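Local atomic coordinates of lactaldehyde dehydrogenase (Escherichia coli, PDB entry 2IMP), a protein that catalyses the irreversible NAD+-dependent oxidation of L-lactaldehyde to L-lactate, acts also on glycolaldehyde, and works as a homotetramer. Residues V174-E179 against N203-R208; I149-F154 against S226-V231; Y10-F15 against L197-F202. All blocks are in the same frame, centred on the assembly; numbering follows the deposited sequence.

Contact 1: residues V174-E179 against N203-R208; sequences VIKPSE and NLVLGR. With NAI (1,4-dihydronicotinamide adenine dinucleotide), chain D.
A beta-alpha-beta unit that grips the adenosine ribose of NADH brings Ile175 beside Asn203 and Leu204, where strands 172-176 and 202-204 run parallel. Ile175 N donates to Asn203 O at 2.7 Å with an N-H...O angle of 175°, and Ile175 O accepts Val205 N at 2.8 Å. Leu204 and Pro177 turn to the face covered by helix 183-195, while Val174 and Val205 lie on the other, beneath helices 43-62 and 209-218. On the latter face Val205 CG2, held between its own N and carbonyl carbon, meets Val174 CG1 at 3.8 Å. On the former, the Pro177 ring crosses the tip of Leu204 at about a right angle and sets its CG 3.6 Å from Leu206 CD2.

Beyond the paired residues the two segments part, and Lys176 spans the opening. Its CG is anti to the backbone N (chi1 -173°); the side chain then bends twice, at chi3 and chi4, and folds the ammonium back between protein and cofactor. There Lys176 NZ donates to Gly207 O at 3.0 Å, from above the carbonyl plane, and also to Pro177 O, NAI O2B and NAI O3B. With four acceptors for three protons, at least one N-H is probably shared. Glu179 OE2 takes the proton of NAI O2B at 2.9 Å and forms a long salt bridge to Lys176 NZ, its charge probably helping to balance the ammonium. A water donates to Pro177 O and accepts Gly207 N at 2.8 Å, and so links the two segments. A lysine at the C-terminal end of a strand and a glutamate just past it, holding the ribose hydroxyls, are characteristic of the NAD site in the Rossmann-like domain of aldehyde dehydrogenases.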
loop_
_atom_site.group_PDB
_atom_site.type_symbol
_atom_site.label_atom_id
_atom_site.label_comp_id
_atom_site.label_asym_id
_atom_site.label_seq_id
_atom_site.Cartn_x
_atom_site.Cartn_y
_atom_site.Cartn_z
ATOM N N VAL A 174 -14.795 18.062 18.677
ATOM C CA VAL A 174 -15.131 18.637 19.960
ATOM C C VAL A 174 -14.273 17.956 21.018
ATOM O O VAL A 174 -14.374 16.745 21.229
ATOM C CB VAL A 174 -16.609 18.422 20.355
ATOM C CG1 VAL A 174 -16.847 19.003 21.750
ATOM C CG2 VAL A 174 -17.537 19.083 19.345
ATOM N N ILE A 175 -13.415 18.728 21.660
ATOM C CA ILE A 175 -12.536 18.178 22.665
ATOM C C ILE A 175 -12.845 18.574 24.120
ATOM O O ILE A 175 -13.234 19.709 24.405
ATOM C CB ILE A 175 -11.070 18.573 22.353
ATOM C CG1 ILE A 175 -10.562 17.749 21.167
ATOM C CG2 ILE A 175 -10.196 18.402 23.588
ATOM C CD1 ILE A 175 -9.183 18.115 20.722
ATOM N N LYS A 176 -12.694 17.606 25.017
ATOM C CA LYS A 176 -12.846 17.848 26.444
ATOM C C LYS A 176 -11.577 17.426 27.175
ATOM O O LYS A 176 -11.249 16.243 27.230
ATOM C CB LYS A 176 -14.016 17.083 27.062
ATOM C CG LYS A 176 -14.241 17.502 28.529
ATOM C CD LYS A 176 -15.134 16.550 29.308
ATOM C CE LYS A 176 -14.355 15.380 29.878
ATOM N NZ LYS A 176 -13.363 15.817 30.915
ATOM N N PRO A 177 -10.829 18.393 27.714
ATOM C CA PRO A 177 -9.608 18.015 28.420
ATOM C C PRO A 177 -9.984 17.440 29.798
ATOM O O PRO A 177 -11.142 17.513 30.207
ATOM C CB PRO A 177 -8.875 19.340 28.545
ATOM C CG PRO A 177 -10.018 20.306 28.804
ATOM C CD PRO A 177 -11.079 19.846 27.802
ATOM N N SER A 178 -9.018 16.843 30.483
ATOM C CA SER A 178 -9.280 16.347 31.826
ATOM C C SER A 178 -9.591 17.533 32.757
ATOM O O SER A 178 -9.034 18.617 32.561
ATOM C CB SER A 178 -8.052 15.605 32.365
ATOM O OG SER A 178 -8.080 15.519 33.784
ATOM N N GLU A 179 -10.474 17.344 33.730
ATOM C CA GLU A 179 -10.787 18.430 34.651
ATOM C C GLU A 179 -9.578 18.868 35.510
ATOM O O GLU A 179 -9.578 19.951 36.090
ATOM C CB GLU A 179 -11.953 18.050 35.574
ATOM C CG GLU A 179 -11.774 16.746 36.337
ATOM C CD GLU A 179 -12.405 15.563 35.622
ATOM O OE1 GLU A 179 -13.309 14.934 36.214
ATOM O OE2 GLU A 179 -12.007 15.266 34.467
ATOM N N ASN A 203 -13.669 22.662 18.621
ATOM C CA ASN A 203 -14.435 23.108 19.771
ATOM C C ASN A 203 -13.880 22.557 21.097
ATOM O O ASN A 203 -13.438 21.406 21.164
ATOM C CB ASN A 203 -15.896 22.663 19.620
ATOM C CG ASN A 203 -16.502 23.078 18.296
ATOM O OD1 ASN A 203 -17.081 24.162 18.173
ATOM N ND2 ASN A 203 -16.371 22.217 17.289
ATOM N N LEU A 204 -13.894 23.379 22.137
ATOM C CA LEU A 204 -13.410 22.932 23.430
ATOM C C LEU A 204 -14.475 23.031 24.524
ATOM O O LEU A 204 -14.946 24.126 24.839
ATOM C CB LEU A 204 -12.180 23.743 23.861
ATOM C CG LEU A 204 -11.499 23.272 25.160
ATOM C CD1 LEU A 204 -10.599 22.086 24.863
ATOM C CD2 LEU A 204 -10.664 24.394 25.762
ATOM N N VAL A 205 -14.885 21.893 25.069
ATOM C CA VAL A 205 -15.859 21.917 26.153
ATOM C C VAL A 205 -15.215 21.505 27.487
ATOM O O VAL A 205 -14.300 20.684 27.504
ATOM C CB VAL A 205 -17.092 21.036 25.838
ATOM C CG1 VAL A 205 -17.862 21.647 24.670
ATOM C CG2 VAL A 205 -16.664 19.613 25.514
ATOM N N LEU A 206 -15.677 22.092 28.585
ATOM C CA LEU A 206 -15.083 21.816 29.886
ATOM C C LEU A 206 -16.016 21.191 30.932
ATOM O O LEU A 206 -17.169 21.603 31.072
ATOM C CB LEU A 206 -14.494 23.115 30.440
ATOM C CG LEU A 206 -13.516 23.826 29.496
ATOM C CD1 LEU A 206 -13.285 25.252 29.958
ATOM C CD2 LEU A 206 -12.207 23.048 29.437
ATOM N N GLY A 207 -15.499 20.206 31.664
ATOM C CA GLY A 207 -16.300 19.556 32.684
ATOM C C GLY A 207 -15.818 18.176 33.092
ATOM O O GLY A 207 -14.702 17.757 32.762
ATOM N N ARG A 208 -16.672 17.468 33.820
ATOM C CA ARG A 208 -16.359 16.130 34.291
ATOM C C ARG A 208 -16.646 15.030 33.264
ATOM O O ARG A 208 -17.323 15.258 32.259
ATOM C CB ARG A 208 -17.146 15.820 35.567
ATOM C CG ARG A 208 -16.778 16.688 36.767
ATOM C CD ARG A 208 -17.762 16.449 37.905
ATOM N NE ARG A 208 -19.126 16.755 37.481
ATOM C CZ ARG A 208 -20.221 16.363 38.125
ATOM N NH1 ARG A 208 -20.119 15.641 39.234
ATOM N NH2 ARG A 208 -21.418 16.692 37.660
HETATM P PA NAI D . -9.564 8.914 33.396
HETATM O O1A NAI D . -10.238 7.890 32.581
HETATM O O2A NAI D . -10.034 8.925 34.854
HETATM O O5B NAI D . -9.798 10.347 32.730
HETATM C C5B NAI D . -9.474 10.653 31.383
HETATM C C4B NAI D . -10.605 11.424 30.683
HETATM O O4B NAI D . -11.804 10.649 30.619
HETATM C C3B NAI D . -11.005 12.734 31.380
HETATM O O3B NAI D . -11.191 13.765 30.414
HETATM C C2B NAI D . -12.262 12.347 32.134
HETATM O O2B NAI D . -13.112 13.405 32.490
HETATM C C1B NAI D . -12.900 11.353 31.197
HETATM N N9A NAI D . -13.839 10.406 31.867
HETATM C C8A NAI D . -13.758 9.770 33.106
HETATM N N7A NAI D . -14.875 8.999 33.274
HETATM C C5A NAI D . -15.660 9.130 32.182
HETATM C C6A NAI D . -16.904 8.575 31.818
HETATM N N6A NAI D . -17.546 7.742 32.636
HETATM N N1A NAI D . -17.472 8.914 30.581
HETATM C C2A NAI D . -16.809 9.790 29.710
HETATM N N3A NAI D . -15.570 10.339 30.079
HETATM C C4A NAI D . -15.010 10.008 31.290
HETATM O O3 NAI D . -7.998 8.585 33.275
HETATM P PN NAI D . -6.760 9.496 33.765
HETATM O O1N NAI D . -6.881 10.872 33.252
HETATM O O2N NAI D . -5.508 8.742 33.418
HETATM O O5D NAI D . -6.961 9.424 35.370
HETATM C C5D NAI D . -7.472 10.454 36.177
HETATM C C4D NAI D . -7.529 9.921 37.590
HETATM O O4D NAI D . -8.279 10.823 38.398
HETATM C C3D NAI D . -8.075 8.529 37.984
HETATM O O3D NAI D . -7.007 7.663 38.317
HETATM C C2D NAI D . -9.011 8.764 39.141
HETATM O O2D NAI D . -8.895 7.788 40.151
HETATM C C1D NAI D . -8.639 10.156 39.588
HETATM N N1N NAI D . -9.776 10.806 40.317
HETATM C C2N NAI D . -10.739 11.470 39.549
HETATM C C3N NAI D . -11.834 12.106 40.194
HETATM C C7N NAI D . -12.884 12.833 39.384
HETATM O O7N NAI D . -13.938 13.444 40.051
HETATM N N7N NAI D . -12.854 12.921 38.053
HETATM C C4N NAI D . -11.920 12.048 41.625
HETATM C C5N NAI D . -10.930 11.364 42.388
HETATM C C6N NAI D . -9.854 10.745 41.712
HETATM O O HOH W 1 -12.746 19.524 31.572
#

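Contact 2: residues I149-F154 against S226-V231; sequences ILPWNF and SMTGSV. With NAI (1,4-dihydronicotinamide adenine dinucleotide), chain D; LAC (lactic acid), chain E.
Met227 CG stands anti to its backbone N (chi1 171°), which lays it against Ile149 CB at 3.9 Å; a bend at chi2 (-91°) then carries the methyl, Met227 CE, to 3.4 Å from NAI O1A. Ile149 CG2, likewise anti to its own N, reaches the ribose at NAI O4B. Beneath these side chains the two backbones run parallel: Ile149 N donates to Ser226 O, and Thr228 N returns a longer bond of 3.2 Å to Ile149 O. Pro151, with no N-H to give, ends the pairing, and its CD rests 3.2 Å from Thr228 O. Thr228 turns CG2 to the proline ring and to the hydroxyl of the half-occupied lactate, leaving OG1 for Lys162 NZ.

These are the C-terminal ends of parallel strands of the Rossmann-like cofactor domain, where the segments diverge to admit the dinucleotide. Leu150 O accepts the ribose hydroxyl NAI O3B at 2.6 Å. From segment 226-231, Ser230 N is directed at both NAI O3 and NAI O1A, while Ser230 OG donates to NAI O1A at 2.8 Å. Ser230 is the N-cap of helix 231-242, the same OG capping Ala233 N, and the helix start would probably help to offset the charge of the pyrophosphate. Gly229 allows this approach, since a CB there would lie 2.8 Å from NAI O3. Further along, Phe154 CD1 comes 3.4 Å from the methyl carbon of lactate, CB, on the substrate side of the site.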
loop_
_atom_site.group_PDB
_atom_site.type_symbol
_atom_site.label_atom_id
_atom_site.label_comp_id
_atom_site.label_asym_id
_atom_site.label_seq_id
_atom_site.Cartn_x
_atom_site.Cartn_y
_atom_site.Cartn_z
ATOM N N ILE A 149 -11.687 12.917 24.237
ATOM C CA ILE A 149 -11.685 13.013 25.683
ATOM C C ILE A 149 -10.257 12.749 26.204
ATOM O O ILE A 149 -9.727 11.648 26.039
ATOM C CB ILE A 149 -12.695 12.007 26.262
ATOM C CG1 ILE A 149 -14.079 12.284 25.658
ATOM C CG2 ILE A 149 -12.737 12.110 27.765
ATOM C CD1 ILE A 149 -15.149 11.278 26.032
ATOM N N LEU A 150 -9.647 13.762 26.811
ATOM C CA LEU A 150 -8.261 13.647 27.248
ATOM C C LEU A 150 -7.972 13.405 28.747
ATOM O O LEU A 150 -8.736 13.810 29.620
ATOM C CB LEU A 150 -7.498 14.893 26.797
ATOM C CG LEU A 150 -7.945 15.488 25.459
ATOM C CD1 LEU A 150 -7.139 16.752 25.199
ATOM C CD2 LEU A 150 -7.768 14.472 24.327
ATOM N N PRO A 151 -6.836 12.747 29.034
ATOM C CA PRO A 151 -6.361 12.413 30.377
ATOM C C PRO A 151 -5.437 13.539 30.902
ATOM O O PRO A 151 -5.167 14.505 30.183
ATOM C CB PRO A 151 -5.600 11.119 30.141
ATOM C CG PRO A 151 -4.890 11.429 28.861
ATOM C CD PRO A 151 -5.987 12.098 28.017
ATOM N N TRP A 152 -4.959 13.401 32.138
ATOM C CA TRP A 152 -4.069 14.412 32.718
ATOM C C TRP A 152 -2.590 14.285 32.302
ATOM O O TRP A 152 -1.837 15.253 32.390
ATOM C CB TRP A 152 -4.126 14.391 34.243
ATOM C CG TRP A 152 -3.741 13.091 34.804
ATOM C CD1 TRP A 152 -4.555 12.142 35.086
ATOM C CD2 TRP A 152 -2.418 12.600 35.081
ATOM N NE1 TRP A 152 -3.890 11.021 35.552
ATOM C CE2 TRP A 152 -2.567 11.281 35.567
ATOM C CE3 TRP A 152 -1.153 13.139 34.984
ATOM C CZ2 TRP A 152 -1.483 10.487 35.930
ATOM C CZ3 TRP A 152 -0.075 12.356 35.342
ATOM C CH2 TRP A 152 -0.248 11.039 35.821
ATOM N N ASN A 153 -2.188 13.087 31.877
ATOM C CA ASN A 153 -0.814 12.848 31.439
ATOM C C ASN A 153 -0.619 13.222 29.950
ATOM O O ASN A 153 -1.407 12.811 29.098
ATOM C CB ASN A 153 -0.441 11.379 31.671
ATOM C CG ASN A 153 1.061 11.155 31.670
ATOM O OD1 ASN A 153 1.798 11.820 32.401
ATOM N ND2 ASN A 153 1.524 10.210 30.854
ATOM N N PHE A 154 0.429 13.983 29.648
ATOM C CA PHE A 154 0.636 14.449 28.279
ATOM C C PHE A 154 -0.657 15.078 27.722
ATOM O O PHE A 154 -1.057 14.820 26.585
ATOM C CB PHE A 154 1.079 13.302 27.363
ATOM C CG PHE A 154 2.469 12.808 27.635
ATOM C CD1 PHE A 154 2.702 11.835 28.601
ATOM C CD2 PHE A 154 3.556 13.357 26.962
ATOM C CE1 PHE A 154 3.997 11.395 28.874
ATOM C CE2 PHE A 154 4.853 12.923 27.229
ATOM C CZ PHE A 154 5.072 11.948 28.196
ATOM N N SER A 226 -13.024 9.490 20.545
ATOM C CA SER A 226 -11.655 9.118 20.853
ATOM C C SER A 226 -11.262 9.490 22.278
ATOM O O SER A 226 -11.457 10.628 22.704
ATOM C CB SER A 226 -10.687 9.784 19.874
ATOM O OG SER A 226 -9.345 9.467 20.209
ATOM N N MET A 227 -10.714 8.530 23.009
ATOM C CA MET A 227 -10.332 8.788 24.380
ATOM C C MET A 227 -9.077 8.060 24.871
ATOM O O MET A 227 -8.800 6.922 24.489
ATOM C CB MET A 227 -11.512 8.460 25.310
ATOM C CG MET A 227 -11.186 8.481 26.803
ATOM S SD MET A 227 -10.655 6.878 27.463
ATOM C CE MET A 227 -10.415 7.281 29.195
ATOM N N THR A 228 -8.321 8.756 25.706
ATOM C CA THR A 228 -7.131 8.204 26.315
ATOM C C THR A 228 -7.213 8.348 27.846
ATOM O O THR A 228 -7.631 9.402 28.337
ATOM C CB THR A 228 -5.868 8.905 25.796
ATOM O OG1 THR A 228 -5.771 8.717 24.377
ATOM C CG2 THR A 228 -4.625 8.329 26.465
ATOM N N GLY A 229 -6.858 7.291 28.575
ATOM C CA GLY A 229 -6.919 7.341 30.028
ATOM C C GLY A 229 -7.117 5.994 30.708
ATOM O O GLY A 229 -6.556 4.990 30.274
ATOM N N SER A 230 -7.924 5.965 31.769
ATOM C CA SER A 230 -8.169 4.732 32.523
ATOM C C SER A 230 -9.103 3.725 31.842
ATOM O O SER A 230 -10.028 4.109 31.125
ATOM C CB SER A 230 -8.747 5.050 33.908
ATOM O OG SER A 230 -10.116 5.416 33.820
ATOM N N VAL A 231 -8.852 2.443 32.085
ATOM C CA VAL A 231 -9.674 1.392 31.513
ATOM C C VAL A 231 -11.141 1.471 31.993
ATOM O O VAL A 231 -12.068 1.117 31.265
ATOM C CB VAL A 231 -9.098 -0.012 31.843
ATOM C CG1 VAL A 231 -9.133 -0.258 33.338
ATOM C CG2 VAL A 231 -9.886 -1.081 31.111
HETATM P PA NAI D . -9.564 8.914 33.396
HETATM O O1A NAI D . -10.238 7.890 32.581
HETATM O O2A NAI D . -10.034 8.925 34.854
HETATM O O5B NAI D . -9.798 10.347 32.730
HETATM C C5B NAI D . -9.474 10.653 31.383
HETATM C C4B NAI D . -10.605 11.424 30.683
HETATM O O4B NAI D . -11.804 10.649 30.619
HETATM C C3B NAI D . -11.005 12.734 31.380
HETATM O O3B NAI D . -11.191 13.765 30.414
HETATM C C2B NAI D . -12.262 12.347 32.134
HETATM O O2B NAI D . -13.112 13.405 32.490
HETATM C C1B NAI D . -12.900 11.353 31.197
HETATM N N9A NAI D . -13.839 10.406 31.867
HETATM C C8A NAI D . -13.758 9.770 33.106
HETATM N N7A NAI D . -14.875 8.999 33.274
HETATM C C5A NAI D . -15.660 9.130 32.182
HETATM C C6A NAI D . -16.904 8.575 31.818
HETATM N N6A NAI D . -17.546 7.742 32.636
HETATM N N1A NAI D . -17.472 8.914 30.581
HETATM C C2A NAI D . -16.809 9.790 29.710
HETATM N N3A NAI D . -15.570 10.339 30.079
HETATM C C4A NAI D . -15.010 10.008 31.290
HETATM O O3 NAI D . -7.998 8.585 33.275
HETATM P PN NAI D . -6.760 9.496 33.765
HETATM O O1N NAI D . -6.881 10.872 33.252
HETATM O O2N NAI D . -5.508 8.742 33.418
HETATM O O5D NAI D . -6.961 9.424 35.370
HETATM C C5D NAI D . -7.472 10.454 36.177
HETATM C C4D NAI D . -7.529 9.921 37.590
HETATM O O4D NAI D . -8.279 10.823 38.398
HETATM C C3D NAI D . -8.075 8.529 37.984
HETATM O O3D NAI D . -7.007 7.663 38.317
HETATM C C2D NAI D . -9.011 8.764 39.141
HETATM O O2D NAI D . -8.895 7.788 40.151
HETATM C C1D NAI D . -8.639 10.156 39.588
HETATM N N1N NAI D . -9.776 10.806 40.317
HETATM C C2N NAI D . -10.739 11.470 39.549
HETATM C C3N NAI D . -11.834 12.106 40.194
HETATM C C7N NAI D . -12.884 12.833 39.384
HETATM O O7N NAI D . -13.938 13.444 40.051
HETATM N N7N NAI D . -12.854 12.921 38.053
HETATM C C4N NAI D . -11.920 12.048 41.625
HETATM C C5N NAI D . -10.930 11.364 42.388
HETATM C C6N NAI D . -9.854 10.745 41.712
HETATM C C LAC E . 1.323 7.738 25.488
HETATM C CA LAC E . 0.501 8.296 26.611
HETATM C CB LAC E . 0.694 9.821 26.679
HETATM O O LAC E . 0.774 7.166 24.546
HETATM O OHN LAC E . -0.895 8.044 26.372
HETATM O OXT LAC E . 2.656 7.829 25.543
#

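Contact 3: residues Y10-F15 against L197-F202; sequences YIDGQF and LPRGVF
Asp12 OD2 is gripped by two guanidinium groups, taking Arg199 NH2 at 2.7 Å across the contact and forming a second salt bridge with Arg55. Two tight turns meet here: the beta hairpin whose two-residue loop, Asp12 and Gly13, links strands 5-11 and 14-16, and the type II turn from Pro198 to Val201, which leads into strand 202-204. Arg199 comes side-on and completes the grip with NE, which donates to Asp12 OD1 at 3.0 Å. Both oxygens lie near the guanidinium plane, yet the two flat groups are turned 53° apart, and the nitrogens reach the carboxylate from above its plane. The arginine gets there because CG sits between its backbone N and carbonyl carbon (chi1 61°), from where the chain bends at chi3 over the hairpin. An alanine in place of Asp12 would probably leave the charges of Arg199 and Arg55 without their shared mate and the exposed Arg199 side chain free to turn.

Close approach of the turns depends on glycine at Gly13, whose CA lies 3.8 Å from Arg199 CB; a CB on it would run into that atom. Behind the ion pair a water accepts Gly13 N at 2.8 Å and Gly200 N at 3.0 Å, and so ties the two backbones together. Deeper in, Tyr10 presents one ring edge to the Phe202 carbonyl and another to the face of Phe15, where Tyr10 CD1 stands over the ring centre. Its hydroxyl is bonded to Asp193 of helix 183-195 and receives a proton from a second water, which also donates to Leu197 O at 2.7 Å. Phe202 O lies in the plane of the Tyr10 ring, 3.4 Å from Tyr10 CD2.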
loop_
_atom_site.group_PDB
_atom_site.type_symbol
_atom_site.label_atom_id
_atom_site.label_comp_id
_atom_site.label_asym_id
_atom_site.label_seq_id
_atom_site.Cartn_x
_atom_site.Cartn_y
_atom_site.Cartn_z
ATOM N N TYR A 10 -14.901 26.958 24.364
ATOM C CA TYR A 10 -14.734 27.434 23.004
ATOM C C TYR A 10 -15.703 26.703 22.075
ATOM O O TYR A 10 -15.475 25.552 21.706
ATOM C CB TYR A 10 -13.296 27.238 22.522
ATOM C CG TYR A 10 -12.999 28.000 21.256
ATOM C CD1 TYR A 10 -12.884 29.394 21.270
ATOM C CD2 TYR A 10 -12.858 27.337 20.035
ATOM C CE1 TYR A 10 -12.624 30.108 20.094
ATOM C CE2 TYR A 10 -12.601 28.041 18.855
ATOM C CZ TYR A 10 -12.492 29.421 18.891
ATOM O OH TYR A 10 -12.253 30.113 17.731
ATOM N N ILE A 11 -16.794 27.381 21.739
ATOM C CA ILE A 11 -17.837 26.807 20.907
ATOM C C ILE A 11 -18.207 27.634 19.658
ATOM O O ILE A 11 -18.477 28.832 19.744
ATOM C CB ILE A 11 -19.107 26.580 21.756
ATOM C CG1 ILE A 11 -18.772 25.648 22.925
ATOM C CG2 ILE A 11 -20.228 26.000 20.896
ATOM C CD1 ILE A 11 -19.836 25.588 24.010
ATOM N N ASP A 12 -18.208 26.966 18.510
ATOM C CA ASP A 12 -18.540 27.577 17.233
ATOM C C ASP A 12 -17.737 28.851 16.862
ATOM O O ASP A 12 -18.311 29.868 16.460
ATOM C CB ASP A 12 -20.049 27.868 17.171
ATOM C CG ASP A 12 -20.542 28.128 15.748
ATOM O OD1 ASP A 12 -19.791 27.849 14.788
ATOM O OD2 ASP A 12 -21.689 28.597 15.589
ATOM N N GLY A 13 -16.419 28.782 17.016
ATOM C CA GLY A 13 -15.573 29.899 16.641
ATOM C C GLY A 13 -15.443 31.069 17.596
ATOM O O GLY A 13 -14.910 32.114 17.218
ATOM N N GLN A 14 -15.913 30.908 18.827
ATOM C CA GLN A 14 -15.812 31.982 19.811
ATOM C C GLN A 14 -15.786 31.480 21.266
ATOM O O GLN A 14 -16.320 30.411 21.570
ATOM C CB GLN A 14 -16.991 32.959 19.656
ATOM C CG GLN A 14 -18.356 32.341 19.979
ATOM C CD GLN A 14 -19.533 33.295 19.751
ATOM O OE1 GLN A 14 -20.695 32.920 19.933
ATOM N NE2 GLN A 14 -19.232 34.529 19.359
ATOM N N PHE A 15 -15.142 32.234 22.147
ATOM C CA PHE A 15 -15.159 31.848 23.544
ATOM C C PHE A 15 -16.516 32.217 24.168
ATOM O O PHE A 15 -17.003 33.330 23.980
ATOM C CB PHE A 15 -14.023 32.525 24.317
ATOM C CG PHE A 15 -12.665 31.945 24.034
ATOM C CD1 PHE A 15 -11.779 32.594 23.186
ATOM C CD2 PHE A 15 -12.284 30.734 24.605
ATOM C CE1 PHE A 15 -10.526 32.050 22.914
ATOM C CE2 PHE A 15 -11.032 30.180 24.339
ATOM C CZ PHE A 15 -10.153 30.839 23.489
ATOM N N LEU A 197 -9.172 29.791 12.541
ATOM C CA LEU A 197 -9.707 28.537 12.017
ATOM C C LEU A 197 -11.241 28.625 11.805
ATOM O O LEU A 197 -11.961 29.101 12.683
ATOM C CB LEU A 197 -9.409 27.385 12.982
ATOM C CG LEU A 197 -9.730 25.972 12.472
ATOM C CD1 LEU A 197 -8.724 25.595 11.387
ATOM C CD2 LEU A 197 -9.667 24.957 13.621
ATOM N N PRO A 198 -11.742 28.179 10.641
ATOM C CA PRO A 198 -13.189 28.247 10.400
ATOM C C PRO A 198 -14.002 27.776 11.629
ATOM O O PRO A 198 -13.717 26.726 12.216
ATOM C CB PRO A 198 -13.382 27.333 9.194
ATOM C CG PRO A 198 -12.106 27.541 8.428
ATOM C CD PRO A 198 -11.051 27.509 9.527
ATOM N N ARG A 199 -15.000 28.572 11.996
ATOM C CA ARG A 199 -15.855 28.277 13.137
ATOM C C ARG A 199 -16.466 26.859 13.125
ATOM O O ARG A 199 -16.897 26.369 12.081
ATOM C CB ARG A 199 -16.993 29.306 13.208
ATOM C CG ARG A 199 -17.882 29.295 11.968
ATOM C CD ARG A 199 -18.897 30.430 11.970
ATOM N NE ARG A 199 -19.990 30.207 12.912
ATOM C CZ ARG A 199 -20.949 31.096 13.154
ATOM N NH1 ARG A 199 -20.941 32.263 12.523
ATOM N NH2 ARG A 199 -21.920 30.817 14.016
ATOM N N GLY A 200 -16.495 26.227 14.294
ATOM C CA GLY A 200 -17.066 24.899 14.404
ATOM C C GLY A 200 -16.122 23.737 14.156
ATOM O O GLY A 200 -16.395 22.628 14.613
ATOM N N VAL A 201 -15.022 23.970 13.442
ATOM C CA VAL A 201 -14.081 22.886 13.162
ATOM C C VAL A 201 -13.386 22.343 14.429
ATOM O O VAL A 201 -13.223 21.130 14.589
ATOM C CB VAL A 201 -13.024 23.325 12.122
ATOM C CG1 VAL A 201 -11.995 22.212 11.904
ATOM C CG2 VAL A 201 -13.721 23.658 10.810
ATOM N N PHE A 202 -12.979 23.258 15.307
ATOM C CA PHE A 202 -12.369 22.898 16.583
ATOM C C PHE A 202 -13.146 23.517 17.754
ATOM O O PHE A 202 -13.273 24.736 17.846
ATOM C CB PHE A 202 -10.908 23.358 16.682
ATOM C CG PHE A 202 -10.246 22.990 17.999
ATOM C CD1 PHE A 202 -9.610 21.761 18.158
ATOM C CD2 PHE A 202 -10.269 23.871 19.081
ATOM C CE1 PHE A 202 -9.018 21.404 19.382
ATOM C CE2 PHE A 202 -9.683 23.527 20.312
ATOM C CZ PHE A 202 -9.049 22.295 20.460
HETATM O O HOH W 2 -12.351 28.743 15.351
HETATM O O HOH W 3 -15.334 26.219 17.026
#

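Overall arrangement
The three contacts trace a path from the cofactor to the outer flank of its domain. Contacts 1 and 2 are neighbours in one sheet, their centres 11 Å apart, joined by a probable hydrogen bond from Leu150 N to Lys176 O of 3.0 Å; both touch NADH, and contact 2 alone reaches lactate, the side chain of Pro177 in contact 1 staying about 14 Å from it. Contact 3 follows on from contact 1, with centres 14 Å apart, through Leu204 N and Tyr10 O at 2.7 Å and Asn203 OD1 and Asp12 N at 3.0 Å. It does not touch contact 2, and the Phe202 side chain is about 13 Å from NADH.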